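RNA-dependent RNA Polymerase (Bombyx mori cytoplasmic polyhedrosis virus, PDB 6TZ0) catalyses RNA-templated RNA synthesis, transcribing the double-stranded viral genome into plus strands and copying packaged plus strands into minus strands. Local coordinates at residues A39-L44 with D179-Y184. Sequence-based numbering, arbitrary orientation.
Sequences ARHDFL and DEFPFY
His41 on helix 37-44 and Glu180, in the loop that leads into the two-stranded antiparallel sheet of strands 183-186 and 191-194, are the residues with the nearest CA atoms, 6.8 Å apart; in this helix-on-loop contact of the polymerase's N-terminal region, side chains fill the gap, largely by packing on the opposite backbone. At its centre is a T-shaped (edge-to-face) pair: the edge of the His41 imidazole meets the face of the Phe181 phenyl, with centroids 5.3 Å apart and planes at 72°. His41 CD2 lies over the centre of that face. The CB of His41 points toward the loop, and CG is anti to the backbone N (chi1 -171°). One imidazole face is covered by the peptide after Asp179, whose carbonyl O sits over the ring centre, while Glu180 O approaches obliquely at 3.6 Å from His41 NE2. The far end of the Phe181 ring packs against the helix. Its CZ lies 3.5 Å from the backbone N of His41 and 4.1 Å from Arg40 CB, and Trp146 stacks on the Phe181 ring. Tyr184, further along the same segment, and Arg37 and Arg147, whose side chains approach that of Arg40, bind ATP in a structure of this protein. The packing thus joins the helix that carries Arg37 to the strand that carries Tyr184, consistent with two parts of one ATP site; no ATP is bound to this chain in the model. Arg40 NH1 donates a hydrogen bond to Leu33 O of helix 20-35. One helical turn beyond Arg40, Leu44 crosses Phe181 at about a right angle and places CD1 near the plane of the phenyl, at its edge, 4.0 Å from Phe181 CE1.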
loop_
_atom_site.group_PDB
_atom_site.type_symbol
_atom_site.label_atom_id
_atom_site.label_comp_id
_atom_site.label_asym_id
_atom_site.label_seq_id
_atom_site.Cartn_x
_atom_site.Cartn_y
_atom_site.Cartn_z
ATOM N N ALA A 39 -9.593 -43.196 8.020
ATOM C CA ALA A 39 -9.316 -43.040 9.441
ATOM C C ALA A 39 -9.701 -41.657 9.944
ATOM O O ALA A 39 -10.065 -41.512 11.111
ATOM C CB ALA A 39 -7.843 -43.314 9.730
ATOM N N ARG A 40 -9.659 -40.639 9.082
ATOM C CA ARG A 40 -10.082 -39.307 9.508
ATOM C C ARG A 40 -11.595 -39.224 9.659
ATOM O O ARG A 40 -12.091 -38.602 10.607
ATOM C CB ARG A 40 -9.572 -38.251 8.531
ATOM C CG ARG A 40 -8.075 -38.076 8.590
ATOM C CD ARG A 40 -7.617 -36.800 7.920
ATOM N NE ARG A 40 -7.814 -36.792 6.479
ATOM C CZ ARG A 40 -6.926 -37.254 5.607
ATOM N NH1 ARG A 40 -5.790 -37.775 6.033
ATOM N NH2 ARG A 40 -7.177 -37.201 4.309
ATOM N N HIS A 41 -12.342 -39.857 8.750
ATOM C CA HIS A 41 -13.786 -39.949 8.922
ATOM C C HIS A 41 -14.149 -40.814 10.121
ATOM O O HIS A 41 -15.155 -40.551 10.785
ATOM C CB HIS A 41 -14.441 -40.501 7.655
ATOM C CG HIS A 41 -15.936 -40.428 7.668
ATOM N ND1 HIS A 41 -16.722 -41.392 8.259
ATOM C CD2 HIS A 41 -16.787 -39.506 7.163
ATOM C CE1 HIS A 41 -17.993 -41.060 8.128
ATOM N NE2 HIS A 41 -18.061 -39.924 7.462
ATOM N N ASP A 42 -13.338 -41.831 10.421
ATOM C CA ASP A 42 -13.585 -42.666 11.592
ATOM C C ASP A 42 -13.299 -41.910 12.885
ATOM O O ASP A 42 -14.026 -42.059 13.873
ATOM C CB ASP A 42 -12.721 -43.923 11.507
ATOM C CG ASP A 42 -13.167 -45.015 12.458
ATOM O OD1 ASP A 42 -14.202 -44.854 13.136
ATOM O OD2 ASP A 42 -12.467 -46.044 12.536
ATOM N N PHE A 43 -12.243 -41.099 12.896
ATOM C CA PHE A 43 -11.868 -40.351 14.089
ATOM C C PHE A 43 -12.842 -39.218 14.363
ATOM O O PHE A 43 -13.232 -38.992 15.514
ATOM C CB PHE A 43 -10.450 -39.810 13.926
ATOM C CG PHE A 43 -9.959 -39.021 15.099
ATOM C CD1 PHE A 43 -9.578 -39.660 16.265
ATOM C CD2 PHE A 43 -9.854 -37.640 15.032
ATOM C CE1 PHE A 43 -9.119 -38.942 17.345
ATOM C CE2 PHE A 43 -9.396 -36.915 16.112
ATOM C CZ PHE A 43 -9.030 -37.567 17.268
ATOM N N LEU A 44 -13.244 -38.491 13.324
ATOM C CA LEU A 44 -14.132 -37.359 13.536
ATOM C C LEU A 44 -15.574 -37.777 13.764
ATOM O O LEU A 44 -16.339 -37.008 14.350
ATOM C CB LEU A 44 -14.056 -36.397 12.348
ATOM C CG LEU A 44 -12.731 -35.659 12.149
ATOM C CD1 LEU A 44 -12.745 -34.885 10.855
ATOM C CD2 LEU A 44 -12.462 -34.727 13.307
ATOM N N ASP A 179 -21.461 -41.828 4.941
ATOM C CA ASP A 179 -20.219 -42.516 5.268
ATOM C C ASP A 179 -19.004 -41.900 4.591
ATOM O O ASP A 179 -17.934 -42.516 4.583
ATOM C CB ASP A 179 -20.319 -44.000 4.912
ATOM C CG ASP A 179 -21.162 -44.780 5.903
ATOM O OD1 ASP A 179 -21.184 -44.397 7.090
ATOM O OD2 ASP A 179 -21.800 -45.773 5.503
ATOM N N GLU A 180 -19.140 -40.708 4.022
ATOM C CA GLU A 180 -18.010 -39.918 3.557
ATOM C C GLU A 180 -18.198 -38.480 4.019
ATOM O O GLU A 180 -19.230 -38.117 4.591
ATOM C CB GLU A 180 -17.854 -39.981 2.035
ATOM C CG GLU A 180 -17.387 -41.320 1.508
ATOM C CD GLU A 180 -17.165 -41.302 0.015
ATOM O OE1 GLU A 180 -17.492 -40.277 -0.618
ATOM O OE2 GLU A 180 -16.662 -42.310 -0.525
ATOM N N PHE A 181 -17.181 -37.658 3.780
ATOM C CA PHE A 181 -17.291 -36.247 4.096
ATOM C C PHE A 181 -18.258 -35.579 3.119
ATOM O O PHE A 181 -18.359 -35.993 1.963
ATOM C CB PHE A 181 -15.922 -35.574 4.031
ATOM C CG PHE A 181 -14.949 -36.060 5.069
ATOM C CD1 PHE A 181 -15.091 -35.701 6.398
ATOM C CD2 PHE A 181 -13.859 -36.830 4.704
ATOM C CE1 PHE A 181 -14.186 -36.131 7.351
ATOM C CE2 PHE A 181 -12.950 -37.260 5.651
ATOM C CZ PHE A 181 -13.115 -36.909 6.975
ATOM N N PRO A 182 -18.997 -34.555 3.565
ATOM C CA PRO A 182 -19.992 -33.923 2.677
ATOM C C PRO A 182 -19.388 -33.146 1.523
ATOM O O PRO A 182 -20.112 -32.815 0.577
ATOM C CB PRO A 182 -20.758 -32.987 3.619
ATOM C CG PRO A 182 -20.510 -33.521 4.976
ATOM C CD PRO A 182 -19.123 -34.065 4.945
ATOM N N PHE A 183 -18.098 -32.848 1.574
ATOM C CA PHE A 183 -17.402 -32.114 0.532
ATOM C C PHE A 183 -15.920 -32.418 0.668
ATOM O O PHE A 183 -15.483 -33.034 1.642
ATOM C CB PHE A 183 -17.686 -30.606 0.617
ATOM C CG PHE A 183 -17.465 -30.023 1.986
ATOM C CD1 PHE A 183 -16.214 -29.589 2.389
ATOM C CD2 PHE A 183 -18.519 -29.911 2.874
ATOM C CE1 PHE A 183 -16.019 -29.074 3.643
ATOM C CE2 PHE A 183 -18.322 -29.392 4.131
ATOM C CZ PHE A 183 -17.073 -28.978 4.514
ATOM N N TYR A 184 -15.152 -31.964 -0.313
ATOM C CA TYR A 184 -13.699 -32.057 -0.264
ATOM C C TYR A 184 -13.138 -31.027 -1.228
ATOM O O TYR A 184 -13.858 -30.473 -2.061
ATOM C CB TYR A 184 -13.203 -33.470 -0.599
ATOM C CG TYR A 184 -13.482 -33.933 -2.011
ATOM C CD1 TYR A 184 -14.711 -34.489 -2.354
ATOM C CD2 TYR A 184 -12.500 -33.861 -2.989
ATOM C CE1 TYR A 184 -14.965 -34.918 -3.630
ATOM C CE2 TYR A 184 -12.744 -34.290 -4.272
ATOM C CZ TYR A 184 -13.977 -34.819 -4.587
ATOM O OH TYR A 184 -14.222 -35.253 -5.868
#